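2',5'-phosphodiesterase 12 (PDB 4Z0V) belongs to the endonuclease/exonuclease/phosphatase family, with a DNase I-like domain that follows an E-set-like N-terminal domain. Local coordinates at residues A[110-114]-A[168-173]; A[188-193]-A[213-217]; A[121-126]-A[220-224]; A[62-66]-A[196-200]. One frame throughout, in Å; residues are numbered along the deposited sequence.

Interaction 1 of 4, residues A[110-114]-A[168-173]; sequences FDHRH and KELTGY
Phe110 and Glu169 approach to 6.2 Å between their CA atoms, and His114 and Gly172 to 6.1 Å, where the short, weakly bonded helix 110-113 meets the C-terminal part of helix 159-172. His114 makes the one direct hydrogen bond across the contact. Its NE2 donates a hydrogen bond to Glu169 O at 2.9 Å, with an N-H...O angle of 153°. The acceptor lies close to the imidazole plane, and the donor sits on a carbonyl lone pair. Gly172 CA lies over one face of the imidazole, while Phe110 O lies over the opposite face. An edge of the same ring points at the face of Tyr173 in an offset edge-to-face pair, with planes at 77°. The imidazole is thus held by its edge and both faces.

Phe110 lays one ring face on the chain of Glu169. Glu169 CB stands 3.7 Å from the ring centroid, a CH-pi contact. The Glu169 chain runs extended past the ring, with CG anti to the backbone N (chi1 -179°), and OE1 accepts a bond from Tyr173 OH at 2.6 Å. Its OE2 is bound by Tyr131 OH. Asp111 OD1 and Lys168 NZ are 4.4 Å apart, and a water bridges them; Lys168 NZ also bonds Gly22 O, and Asp111 OD2 accepts from Cys108 N. Arg113 passes Tyr173 OH without bonding it; its NE bonds Pro408 O, NH1 bonds Ala432 O and NH2, weakly, Ile407 O. On another side of helix 159-172, Leu170 packs on strands 125-132 and 177-184 and on helix 185-198.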
loop_
_atom_site.group_PDB
_atom_site.type_symbol
_atom_site.label_atom_id
_atom_site.label_comp_id
_atom_site.label_asym_id
_atom_site.label_seq_id
_atom_site.Cartn_x
_atom_site.Cartn_y
_atom_site.Cartn_z
ATOM N N PHE A 110 4.990 -9.091 -11.377
ATOM C CA PHE A 110 4.120 -9.745 -10.416
ATOM C C PHE A 110 3.405 -10.976 -10.996
ATOM O O PHE A 110 2.726 -11.668 -10.233
ATOM C CB PHE A 110 3.108 -8.718 -9.864
ATOM C CG PHE A 110 2.384 -7.899 -10.915
ATOM C CD1 PHE A 110 1.357 -8.456 -11.671
ATOM C CD2 PHE A 110 2.732 -6.568 -11.147
ATOM C CE1 PHE A 110 0.660 -7.686 -12.608
ATOM C CE2 PHE A 110 2.033 -5.793 -12.083
ATOM C CZ PHE A 110 1.007 -6.356 -12.801
ATOM N N ASP A 111 3.505 -11.255 -12.334
ATOM C CA ASP A 111 2.822 -12.429 -12.924
ATOM C C ASP A 111 3.237 -13.747 -12.246
ATOM O O ASP A 111 2.373 -14.526 -11.851
ATOM C CB ASP A 111 3.051 -12.536 -14.428
ATOM C CG ASP A 111 2.468 -11.408 -15.251
ATOM O OD1 ASP A 111 1.550 -10.715 -14.752
ATOM O OD2 ASP A 111 2.924 -11.222 -16.393
ATOM N N HIS A 112 4.551 -13.968 -12.079
ATOM C CA HIS A 112 5.045 -15.176 -11.423
ATOM C C HIS A 112 4.675 -15.159 -9.929
ATOM O O HIS A 112 4.366 -16.189 -9.366
ATOM C CB HIS A 112 6.570 -15.283 -11.589
ATOM C CG HIS A 112 7.122 -16.504 -10.927
ATOM N ND1 HIS A 112 6.888 -17.772 -11.446
ATOM C CD2 HIS A 112 7.826 -16.623 -9.775
ATOM C CE1 HIS A 112 7.491 -18.614 -10.617
ATOM N NE2 HIS A 112 8.050 -17.974 -9.588
ATOM N N ARG A 113 4.672 -13.970 -9.308
ATOM C CA ARG A 113 4.363 -13.818 -7.881
ATOM C C ARG A 113 2.932 -14.238 -7.589
ATOM O O ARG A 113 2.682 -14.836 -6.553
ATOM C CB ARG A 113 4.590 -12.352 -7.470
ATOM C CG ARG A 113 6.024 -11.898 -7.730
ATOM C CD ARG A 113 6.280 -10.548 -7.080
ATOM N NE ARG A 113 6.594 -10.695 -5.659
ATOM C CZ ARG A 113 6.687 -9.684 -4.808
ATOM N NH1 ARG A 113 6.443 -8.442 -5.212
ATOM N NH2 ARG A 113 7.044 -9.902 -3.549
ATOM N N HIS A 114 2.022 -14.027 -8.551
ATOM C CA HIS A 114 0.616 -14.388 -8.409
ATOM C C HIS A 114 0.398 -15.899 -8.347
ATOM O O HIS A 114 -0.622 -16.328 -7.821
ATOM C CB HIS A 114 -0.215 -13.767 -9.523
ATOM C CG HIS A 114 -0.463 -12.302 -9.321
ATOM N ND1 HIS A 114 -0.905 -11.513 -10.354
ATOM C CD2 HIS A 114 -0.342 -11.538 -8.199
ATOM C CE1 HIS A 114 -1.041 -10.294 -9.848
ATOM N NE2 HIS A 114 -0.694 -10.260 -8.556
ATOM N N LYS A 168 -4.005 -4.525 -11.075
ATOM C CA LYS A 168 -3.860 -5.946 -11.388
ATOM C C LYS A 168 -2.975 -6.635 -10.326
ATOM O O LYS A 168 -3.303 -7.703 -9.833
ATOM C CB LYS A 168 -3.272 -6.138 -12.793
ATOM C CG LYS A 168 -3.219 -7.641 -13.157
ATOM C CD LYS A 168 -2.765 -7.927 -14.567
ATOM C CE LYS A 168 -2.795 -9.428 -14.842
ATOM N NZ LYS A 168 -2.426 -9.674 -16.272
ATOM N N GLU A 169 -1.880 -5.986 -9.978
ATOM C CA GLU A 169 -0.932 -6.510 -8.997
ATOM C C GLU A 169 -1.592 -6.749 -7.642
ATOM O O GLU A 169 -1.537 -7.853 -7.112
ATOM C CB GLU A 169 0.257 -5.560 -8.835
ATOM C CG GLU A 169 1.236 -6.129 -7.822
ATOM C CD GLU A 169 2.537 -5.376 -7.730
ATOM O OE1 GLU A 169 3.401 -5.810 -6.935
ATOM O OE2 GLU A 169 2.692 -4.354 -8.434
ATOM N N LEU A 170 -2.174 -5.699 -7.060
ATOM C CA LEU A 170 -2.764 -5.809 -5.746
ATOM C C LEU A 170 -3.946 -6.713 -5.707
ATOM O O LEU A 170 -4.010 -7.538 -4.808
ATOM C CB LEU A 170 -3.139 -4.412 -5.207
ATOM C CG LEU A 170 -1.930 -3.534 -4.886
ATOM C CD1 LEU A 170 -2.396 -2.164 -4.361
ATOM C CD2 LEU A 170 -1.034 -4.216 -3.808
ATOM N N THR A 171 -4.866 -6.628 -6.676
ATOM C CA THR A 171 -6.031 -7.524 -6.631
ATOM C C THR A 171 -5.622 -8.984 -6.820
ATOM O O THR A 171 -6.211 -9.861 -6.188
ATOM C CB THR A 171 -7.089 -7.110 -7.650
ATOM O OG1 THR A 171 -6.540 -7.200 -8.975
ATOM C CG2 THR A 171 -7.653 -5.669 -7.368
ATOM N N GLY A 172 -4.576 -9.204 -7.614
ATOM C CA GLY A 172 -4.014 -10.525 -7.857
ATOM C C GLY A 172 -3.385 -11.181 -6.636
ATOM O O GLY A 172 -3.297 -12.412 -6.591
ATOM N N TYR A 173 -2.948 -10.377 -5.629
ATOM C CA TYR A 173 -2.373 -10.915 -4.387
ATOM C C TYR A 173 -3.417 -11.539 -3.487
ATOM O O TYR A 173 -3.042 -12.271 -2.573
ATOM C CB TYR A 173 -1.580 -9.865 -3.608
ATOM C CG TYR A 173 -0.276 -9.463 -4.270
ATOM C CD1 TYR A 173 0.504 -10.398 -4.960
ATOM C CD2 TYR A 173 0.162 -8.144 -4.243
ATOM C CE1 TYR A 173 1.716 -10.035 -5.550
ATOM C CE2 TYR A 173 1.335 -7.755 -4.884
ATOM C CZ TYR A 173 2.109 -8.701 -5.544
ATOM O OH TYR A 173 3.295 -8.318 -6.120
HETATM O O HOH W 1 0.262 -9.007 -16.397
#

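Interaction 2 of 4, residues A[188-193]-A[213-217]; sequences FSDSLV and LATFY
Phe216 pushes its ring end against the ring of Phe188, CZ lying 3.4 Å from Phe188 CE1. The two rings meet obliquely, with planes inclined at 38° and centroids 5.5 Å apart. With CG anti to the backbone N (chi1 -178°), the Phe188 ring ends nearer the strand than its CB direction alone would suggest. The same side of this ring, CD1, touches Ala214 CB at 3.9 Å. The small methyl group is all that Ala214 offers, two residues before Phe216 on the same face of the strand.

Helix 185-198 here covers a face of the mixed sheet that contains strand 211-218. This is an outer helical layer on one of the two central sheets, as in the four-layer alpha/beta/beta/alpha sandwich of the DNase I-like fold. The axes of the two short segments are 11.5 Å apart and inclined at 39°. Phe216 fills part of that gap, with its CB directed at the helix. Leu192 CB meets Phe216 CZ at 3.8 Å. Val193 brings its CG2 branch to the ring edge, 4.1 Å from Phe216 CE2, and this same methyl group lies over one face of the Phe188 ring. One valine branch is thus shared by both aromatic rings.

The helix has a wider pi-type turn at 188-192, closed by Val193 N bonding to Phe188 O at 2.9 Å. The contact between the segments is wholly apolar. Phe205 stacks on Phe188, Leu196 touches Phe216, and Leu192 also packs on Leu180 and Val183 of the neighbouring strand 177-184.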
loop_
_atom_site.group_PDB
_atom_site.type_symbol
_atom_site.label_atom_id
_atom_site.label_comp_id
_atom_site.label_asym_id
_atom_site.label_seq_id
_atom_site.Cartn_x
_atom_site.Cartn_y
_atom_site.Cartn_z
ATOM N N PHE A 188 -6.048 7.094 -4.278
ATOM C CA PHE A 188 -6.853 6.423 -3.255
ATOM C C PHE A 188 -8.314 6.365 -3.674
ATOM O O PHE A 188 -8.885 5.289 -3.700
ATOM C CB PHE A 188 -6.731 7.132 -1.890
ATOM C CG PHE A 188 -7.522 6.439 -0.806
ATOM C CD1 PHE A 188 -7.064 5.258 -0.235
ATOM C CD2 PHE A 188 -8.748 6.942 -0.386
ATOM C CE1 PHE A 188 -7.819 4.593 0.734
ATOM C CE2 PHE A 188 -9.507 6.267 0.578
ATOM C CZ PHE A 188 -9.037 5.102 1.134
ATOM N N SER A 189 -8.919 7.515 -4.022
ATOM C CA SER A 189 -10.350 7.538 -4.293
ATOM C C SER A 189 -10.763 6.980 -5.660
ATOM O O SER A 189 -11.855 6.406 -5.743
ATOM C CB SER A 189 -10.883 8.965 -4.135
ATOM O OG SER A 189 -10.190 9.833 -5.015
ATOM N N ASP A 190 -9.937 7.141 -6.713
ATOM C CA ASP A 190 -10.329 6.758 -8.085
ATOM C C ASP A 190 -9.727 5.464 -8.603
ATOM O O ASP A 190 -10.241 4.932 -9.591
ATOM C CB ASP A 190 -9.967 7.869 -9.096
ATOM C CG ASP A 190 -10.403 9.270 -8.694
ATOM O OD1 ASP A 190 -11.277 9.392 -7.814
ATOM O OD2 ASP A 190 -9.838 10.234 -9.231
ATOM N N SER A 191 -8.643 4.960 -7.980
ATOM C CA SER A 191 -8.043 3.725 -8.470
ATOM C C SER A 191 -8.073 2.609 -7.412
ATOM O O SER A 191 -8.572 1.520 -7.686
ATOM C CB SER A 191 -6.607 3.986 -8.906
ATOM O OG SER A 191 -5.961 2.765 -9.238
ATOM N N LEU A 192 -7.497 2.861 -6.240
ATOM C CA LEU A 192 -7.403 1.808 -5.217
ATOM C C LEU A 192 -8.756 1.466 -4.601
ATOM O O LEU A 192 -9.100 0.290 -4.538
ATOM C CB LEU A 192 -6.404 2.213 -4.126
ATOM C CG LEU A 192 -5.031 2.583 -4.661
ATOM C CD1 LEU A 192 -4.196 3.188 -3.559
ATOM C CD2 LEU A 192 -4.307 1.337 -5.263
ATOM N N VAL A 193 -9.541 2.469 -4.171
ATOM C CA VAL A 193 -10.831 2.165 -3.555
ATOM C C VAL A 193 -11.736 1.383 -4.548
ATOM O O VAL A 193 -12.168 0.310 -4.171
ATOM C CB VAL A 193 -11.514 3.405 -2.934
ATOM C CG1 VAL A 193 -13.008 3.173 -2.717
ATOM C CG2 VAL A 193 -10.843 3.767 -1.609
ATOM N N LEU A 213 -0.434 7.669 3.202
ATOM C CA LEU A 213 -0.523 6.275 3.536
ATOM C C LEU A 213 -1.926 5.745 3.386
ATOM O O LEU A 213 -2.876 6.442 3.739
ATOM C CB LEU A 213 -0.106 6.096 5.002
ATOM C CG LEU A 213 1.257 6.658 5.471
ATOM C CD1 LEU A 213 1.383 6.430 6.991
ATOM C CD2 LEU A 213 2.418 5.965 4.742
ATOM N N ALA A 214 -2.041 4.467 2.976
ATOM C CA ALA A 214 -3.346 3.796 2.980
ATOM C C ALA A 214 -3.223 2.396 3.566
ATOM O O ALA A 214 -2.196 1.725 3.384
ATOM C CB ALA A 214 -3.933 3.722 1.576
ATOM N N THR A 215 -4.288 1.944 4.256
ATOM C CA THR A 215 -4.356 0.562 4.769
ATOM C C THR A 215 -5.690 0.012 4.306
ATOM O O THR A 215 -6.711 0.647 4.526
ATOM C CB THR A 215 -4.175 0.494 6.315
ATOM O OG1 THR A 215 -2.871 0.961 6.670
ATOM C CG2 THR A 215 -4.328 -0.936 6.877
ATOM N N PHE A 216 -5.668 -1.140 3.662
ATOM C CA PHE A 216 -6.867 -1.845 3.190
ATOM C C PHE A 216 -6.981 -3.161 3.929
ATOM O O PHE A 216 -5.971 -3.763 4.238
ATOM C CB PHE A 216 -6.828 -2.085 1.682
ATOM C CG PHE A 216 -7.096 -0.838 0.880
ATOM C CD1 PHE A 216 -6.053 0.032 0.539
ATOM C CD2 PHE A 216 -8.380 -0.565 0.399
ATOM C CE1 PHE A 216 -6.304 1.184 -0.214
ATOM C CE2 PHE A 216 -8.633 0.595 -0.349
ATOM C CZ PHE A 216 -7.593 1.466 -0.633
ATOM N N TYR A 217 -8.203 -3.588 4.249
ATOM C CA TYR A 217 -8.373 -4.837 4.983
ATOM C C TYR A 217 -9.526 -5.603 4.379
ATOM O O TYR A 217 -10.505 -4.992 3.956
ATOM C CB TYR A 217 -8.586 -4.584 6.498
ATOM C CG TYR A 217 -9.666 -3.559 6.786
ATOM C CD1 TYR A 217 -9.380 -2.194 6.794
ATOM C CD2 TYR A 217 -10.988 -3.948 6.979
ATOM C CE1 TYR A 217 -10.387 -1.244 6.950
ATOM C CE2 TYR A 217 -11.999 -3.005 7.165
ATOM C CZ TYR A 217 -11.694 -1.656 7.144
ATOM O OH TYR A 217 -12.693 -0.734 7.350
#

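Interaction 3 of 4, residues A[121-126]-A[220-224]; sequences TEDALI and SKFSL
A lysine ammonium held by three backbone carbonyls ties the loop and turn leading into strand 125-132 to the start of strand 222-231. Lys221 NZ gives hydrogen bonds to Thr121 O at 3.0 Å, Glu122 O at 3.1 Å and Leu125 O at 2.9 Å. In each case the nitrogen stands well above the carbonyl plane, away from the lone pairs. The Lys221 side chain bends at chi3 (95°), which turns its end into the cluster.

Residues Glu122 to Leu125 form a type I beta turn, closed by Leu125 N on Glu122 O. That oxygen takes the turn bond and the lysine bond from opposite faces of its plane. Asp176 OD2 forms a salt bridge with the same ammonium group, and would probably balance its charge. Beside this polar centre, Ile126 CG1 meets the ring edge of Phe222 at CZ, 4.1 Å away.

Ile126 and Phe222 both also rest on Val177, at the start of strand 177-184. The backbone of 121-126 bonds to strand 433-439 through Ala124 and Ile126, while Ser223 pairs with Gln272 in strand 265-273. The contact thus joins an inner strand of the six-stranded sheet to strand 222-231 of the other mixed sheet.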
loop_
_atom_site.group_PDB
_atom_site.type_symbol
_atom_site.label_atom_id
_atom_site.label_comp_id
_atom_site.label_asym_id
_atom_site.label_seq_id
_atom_site.Cartn_x
_atom_site.Cartn_y
_atom_site.Cartn_z
ATOM N N THR A 121 -6.795 -16.587 1.444
ATOM C CA THR A 121 -6.292 -17.528 2.436
ATOM C C THR A 121 -7.336 -17.935 3.452
ATOM O O THR A 121 -8.283 -17.208 3.759
ATOM C CB THR A 121 -5.034 -16.997 3.139
ATOM O OG1 THR A 121 -5.308 -15.775 3.819
ATOM C CG2 THR A 121 -3.860 -16.824 2.195
ATOM N N GLU A 122 -7.090 -19.100 4.062
ATOM C CA GLU A 122 -7.913 -19.648 5.131
ATOM C C GLU A 122 -7.902 -18.715 6.367
ATOM O O GLU A 122 -6.994 -17.878 6.528
ATOM C CB GLU A 122 -7.409 -21.069 5.514
ATOM C CG GLU A 122 -5.988 -21.113 6.055
ATOM C CD GLU A 122 -5.517 -22.451 6.598
ATOM O OE1 GLU A 122 -6.183 -22.980 7.516
ATOM O OE2 GLU A 122 -4.442 -22.930 6.166
ATOM N N ASP A 123 -8.892 -18.889 7.252
ATOM C CA ASP A 123 -9.115 -18.085 8.470
ATOM C C ASP A 123 -7.893 -17.983 9.413
ATOM O O ASP A 123 -7.741 -16.981 10.131
ATOM C CB ASP A 123 -10.304 -18.665 9.264
ATOM C CG ASP A 123 -11.619 -18.765 8.484
ATOM O OD1 ASP A 123 -11.658 -18.316 7.304
ATOM O OD2 ASP A 123 -12.599 -19.321 9.037
ATOM N N ALA A 124 -7.036 -19.012 9.436
ATOM C CA ALA A 124 -5.870 -19.019 10.316
ATOM C C ALA A 124 -4.755 -18.104 9.805
ATOM O O ALA A 124 -3.811 -17.848 10.552
ATOM C CB ALA A 124 -5.329 -20.442 10.460
ATOM N N LEU A 125 -4.839 -17.639 8.537
ATOM C CA LEU A 125 -3.784 -16.830 7.929
ATOM C C LEU A 125 -4.172 -15.368 7.724
ATOM O O LEU A 125 -5.358 -15.016 7.689
ATOM C CB LEU A 125 -3.351 -17.401 6.559
ATOM C CG LEU A 125 -2.898 -18.872 6.505
ATOM C CD1 LEU A 125 -2.535 -19.275 5.068
ATOM C CD2 LEU A 125 -1.737 -19.119 7.429
ATOM N N ILE A 126 -3.134 -14.532 7.591
ATOM C CA ILE A 126 -3.259 -13.126 7.255
ATOM C C ILE A 126 -2.282 -12.870 6.135
ATOM O O ILE A 126 -1.073 -12.781 6.398
ATOM C CB ILE A 126 -3.020 -12.141 8.440
ATOM C CG1 ILE A 126 -3.806 -12.529 9.720
ATOM C CG2 ILE A 126 -3.307 -10.670 7.987
ATOM C CD1 ILE A 126 -3.295 -11.708 10.996
ATOM N N SER A 220 -14.258 -9.793 4.700
ATOM C CA SER A 220 -14.693 -11.144 5.076
ATOM C C SER A 220 -13.852 -11.687 6.257
ATOM O O SER A 220 -14.277 -12.637 6.908
ATOM C CB SER A 220 -14.630 -12.091 3.884
ATOM O OG SER A 220 -13.287 -12.406 3.565
ATOM N N LYS A 221 -12.682 -11.081 6.541
ATOM C CA LYS A 221 -11.852 -11.531 7.647
ATOM C C LYS A 221 -11.726 -10.495 8.746
ATOM O O LYS A 221 -11.368 -10.867 9.857
ATOM C CB LYS A 221 -10.455 -11.929 7.150
ATOM C CG LYS A 221 -10.524 -13.189 6.301
ATOM C CD LYS A 221 -9.228 -13.493 5.593
ATOM C CE LYS A 221 -8.384 -14.451 6.377
ATOM N NZ LYS A 221 -7.264 -14.976 5.560
ATOM N N PHE A 222 -11.951 -9.199 8.450
ATOM C CA PHE A 222 -11.744 -8.132 9.448
ATOM C C PHE A 222 -12.743 -6.996 9.379
ATOM O O PHE A 222 -13.210 -6.641 8.302
ATOM C CB PHE A 222 -10.350 -7.480 9.243
ATOM C CG PHE A 222 -9.187 -8.398 9.539
ATOM C CD1 PHE A 222 -8.909 -8.794 10.844
ATOM C CD2 PHE A 222 -8.411 -8.922 8.502
ATOM C CE1 PHE A 222 -7.832 -9.643 11.116
ATOM C CE2 PHE A 222 -7.340 -9.786 8.774
ATOM C CZ PHE A 222 -7.067 -10.149 10.078
ATOM N N SER A 223 -12.953 -6.347 10.527
ATOM C CA SER A 223 -13.715 -5.107 10.655
ATOM C C SER A 223 -12.785 -4.081 11.293
ATOM O O SER A 223 -11.970 -4.442 12.156
ATOM C CB SER A 223 -14.962 -5.292 11.524
ATOM O OG SER A 223 -15.940 -6.057 10.835
ATOM N N LEU A 224 -12.967 -2.814 10.953
ATOM C CA LEU A 224 -12.148 -1.768 11.567
ATOM C C LEU A 224 -12.776 -1.332 12.894
ATOM O O LEU A 224 -13.960 -1.009 12.925
ATOM C CB LEU A 224 -12.059 -0.590 10.592
ATOM C CG LEU A 224 -11.313 0.658 11.071
ATOM C CD1 LEU A 224 -9.810 0.373 11.227
ATOM C CD2 LEU A 224 -11.507 1.800 10.052
#

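Interaction 4 of 4, residues A[62-66]-A[196-200]; sequences EERVY and LEAFG
A domain interface is formed here: a loop of the N-terminal E-set-like domain, between strands 56-58 and 77-82, rests on the C-terminal end of helix 185-198 in the nuclease-like domain. That helix end is closed by a Schellman motif. Gly200, with positive phi, is its C-prime residue, and Gly200 N bonds to Glu197 O at 3.0 Å, while Leu201 N reaches Leu196 O.

Arg64 crosses the interface with its chain extended from CG to NE, CG being anti to the backbone N (chi1 170°). Its guanidinium meets a single oxygen of Glu197. NH2 bonds OE1 at 2.7 Å with an N-H...O angle of 160°, and NH1 adds a weak bond to that atom at 3.2 Å. OE1 lies in the guanidinium plane, at its edge, and uses its anti lone pair for NH2. The carboxylate plane is turned 76° from the guanidinium plane, so the pair is not the flat, two-oxygen kind. Ala198 CA lies over one face of the guanidinium, and Ala198 CB touches Arg64 CD at 3.8 Å.

Val65 adds the apolar half. Its CG2 presses on Ala198 CB at 3.3 Å, closer than usual for two methyl groups. The same branch meets Phe199 CE1 at 4.0 Å. Val65 also touches Pro24, and Phe199 lies on Thr171 of helix 159-172.

Arg64 NH2 has a second acceptor in Pro27 O. NH2 therefore serves a carboxylate and a carbonyl. The two acceptors would fix its position, and the ion pair probably neutralises both charges at this surface contact.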
loop_
_atom_site.group_PDB
_atom_site.type_symbol
_atom_site.label_atom_id
_atom_site.label_comp_id
_atom_site.label_asym_id
_atom_site.label_seq_id
_atom_site.Cartn_x
_atom_site.Cartn_y
_atom_site.Cartn_z
ATOM N N GLU A 62 -21.334 -11.004 -15.378
ATOM C CA GLU A 62 -22.380 -10.370 -14.553
ATOM C C GLU A 62 -21.823 -9.843 -13.251
ATOM O O GLU A 62 -22.569 -9.647 -12.291
ATOM C CB GLU A 62 -23.507 -11.378 -14.238
ATOM C CG GLU A 62 -24.200 -11.926 -15.462
ATOM C CD GLU A 62 -25.258 -12.958 -15.130
ATOM O OE1 GLU A 62 -25.248 -14.045 -15.752
ATOM O OE2 GLU A 62 -26.074 -12.698 -14.220
ATOM N N GLU A 63 -20.524 -9.600 -13.219
ATOM C CA GLU A 63 -19.777 -9.124 -12.064
ATOM C C GLU A 63 -19.421 -7.666 -12.240
ATOM O O GLU A 63 -19.397 -7.160 -13.358
ATOM C CB GLU A 63 -18.475 -9.928 -11.896
ATOM C CG GLU A 63 -18.588 -11.426 -12.122
ATOM C CD GLU A 63 -18.596 -12.246 -10.853
ATOM O OE1 GLU A 63 -19.700 -12.565 -10.355
ATOM O OE2 GLU A 63 -17.492 -12.567 -10.352
ATOM N N ARG A 64 -19.065 -7.010 -11.152
ATOM C CA ARG A 64 -18.690 -5.602 -11.162
ATOM C C ARG A 64 -17.430 -5.381 -12.026
ATOM O O ARG A 64 -17.353 -4.408 -12.771
ATOM C CB ARG A 64 -18.445 -5.178 -9.711
ATOM C CG ARG A 64 -17.826 -3.812 -9.560
ATOM C CD ARG A 64 -17.706 -3.479 -8.083
ATOM N NE ARG A 64 -17.054 -2.183 -7.949
ATOM C CZ ARG A 64 -17.115 -1.423 -6.868
ATOM N NH1 ARG A 64 -17.802 -1.825 -5.805
ATOM N NH2 ARG A 64 -16.492 -0.257 -6.838
ATOM N N VAL A 65 -16.475 -6.314 -11.939
ATOM C CA VAL A 65 -15.173 -6.236 -12.620
ATOM C C VAL A 65 -15.206 -7.050 -13.894
ATOM O O VAL A 65 -15.762 -8.150 -13.929
ATOM C CB VAL A 65 -14.049 -6.731 -11.653
ATOM C CG1 VAL A 65 -12.662 -6.741 -12.316
ATOM C CG2 VAL A 65 -14.016 -5.861 -10.407
ATOM N N TYR A 66 -14.587 -6.514 -14.932
ATOM C CA TYR A 66 -14.460 -7.224 -16.208
ATOM C C TYR A 66 -13.001 -7.228 -16.600
ATOM O O TYR A 66 -12.401 -6.163 -16.627
ATOM C CB TYR A 66 -15.306 -6.509 -17.290
ATOM C CG TYR A 66 -15.220 -7.159 -18.650
ATOM C CD1 TYR A 66 -15.965 -8.296 -18.948
ATOM C CD2 TYR A 66 -14.369 -6.657 -19.632
ATOM C CE1 TYR A 66 -15.846 -8.936 -20.183
ATOM C CE2 TYR A 66 -14.293 -7.248 -20.897
ATOM C CZ TYR A 66 -15.007 -8.409 -21.154
ATOM O OH TYR A 66 -14.947 -9.006 -22.390
ATOM N N LEU A 196 -10.021 -2.307 -5.100
ATOM C CA LEU A 196 -9.932 -3.153 -3.917
ATOM C C LEU A 196 -11.295 -3.400 -3.290
ATOM O O LEU A 196 -11.530 -4.507 -2.780
ATOM C CB LEU A 196 -8.914 -2.569 -2.923
ATOM C CG LEU A 196 -7.460 -2.543 -3.446
ATOM C CD1 LEU A 196 -6.513 -1.968 -2.403
ATOM C CD2 LEU A 196 -6.943 -3.969 -3.774
ATOM N N GLU A 197 -12.228 -2.435 -3.369
ATOM C CA GLU A 197 -13.543 -2.775 -2.822
ATOM C C GLU A 197 -14.243 -3.878 -3.659
ATOM O O GLU A 197 -14.931 -4.728 -3.096
ATOM C CB GLU A 197 -14.435 -1.546 -2.611
ATOM C CG GLU A 197 -15.087 -0.901 -3.801
ATOM C CD GLU A 197 -15.970 0.279 -3.407
ATOM O OE1 GLU A 197 -16.681 0.784 -4.302
ATOM O OE2 GLU A 197 -15.999 0.664 -2.209
ATOM N N ALA A 198 -14.008 -3.905 -4.988
ATOM C CA ALA A 198 -14.575 -4.937 -5.872
ATOM C C ALA A 198 -14.086 -6.342 -5.489
ATOM O O ALA A 198 -14.787 -7.345 -5.715
ATOM C CB ALA A 198 -14.199 -4.629 -7.310
ATOM N N PHE A 199 -12.888 -6.407 -4.894
ATOM C CA PHE A 199 -12.285 -7.665 -4.474
ATOM C C PHE A 199 -12.451 -7.907 -2.958
ATOM O O PHE A 199 -11.823 -8.817 -2.434
ATOM C CB PHE A 199 -10.791 -7.714 -4.904
ATOM C CG PHE A 199 -10.633 -7.999 -6.384
ATOM C CD1 PHE A 199 -10.797 -6.986 -7.328
ATOM C CD2 PHE A 199 -10.373 -9.293 -6.837
ATOM C CE1 PHE A 199 -10.648 -7.245 -8.694
ATOM C CE2 PHE A 199 -10.235 -9.562 -8.199
ATOM C CZ PHE A 199 -10.371 -8.535 -9.125
ATOM N N GLY A 200 -13.303 -7.125 -2.288
ATOM C CA GLY A 200 -13.653 -7.363 -0.889
ATOM C C GLY A 200 -12.833 -6.680 0.195
ATOM O O GLY A 200 -12.937 -7.065 1.358
#

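In the fold
Interaction 2 is the buried contact, all carbon, between helix 185-198 and the sheet. Interactions 1 and 3 are partly buried and mix polar bonds with apolar cover: in interaction 1 the main donor is an imidazole, in interaction 3 an ammonium group that gathers carbonyls. Interaction 4 lies at the surface and pairs a salt bridge with a small apolar patch between domains. Interactions 2 and 4 share helix 185-198, and Phe216 touches Leu196 between them. Helix 159-172 joins this group: Leu170 of interaction 1 packs on Leu192, and Thr171 on Phe199 of interaction 4. Interaction 3 meets interaction 2 through Tyr217 and Leu224, on successive strands.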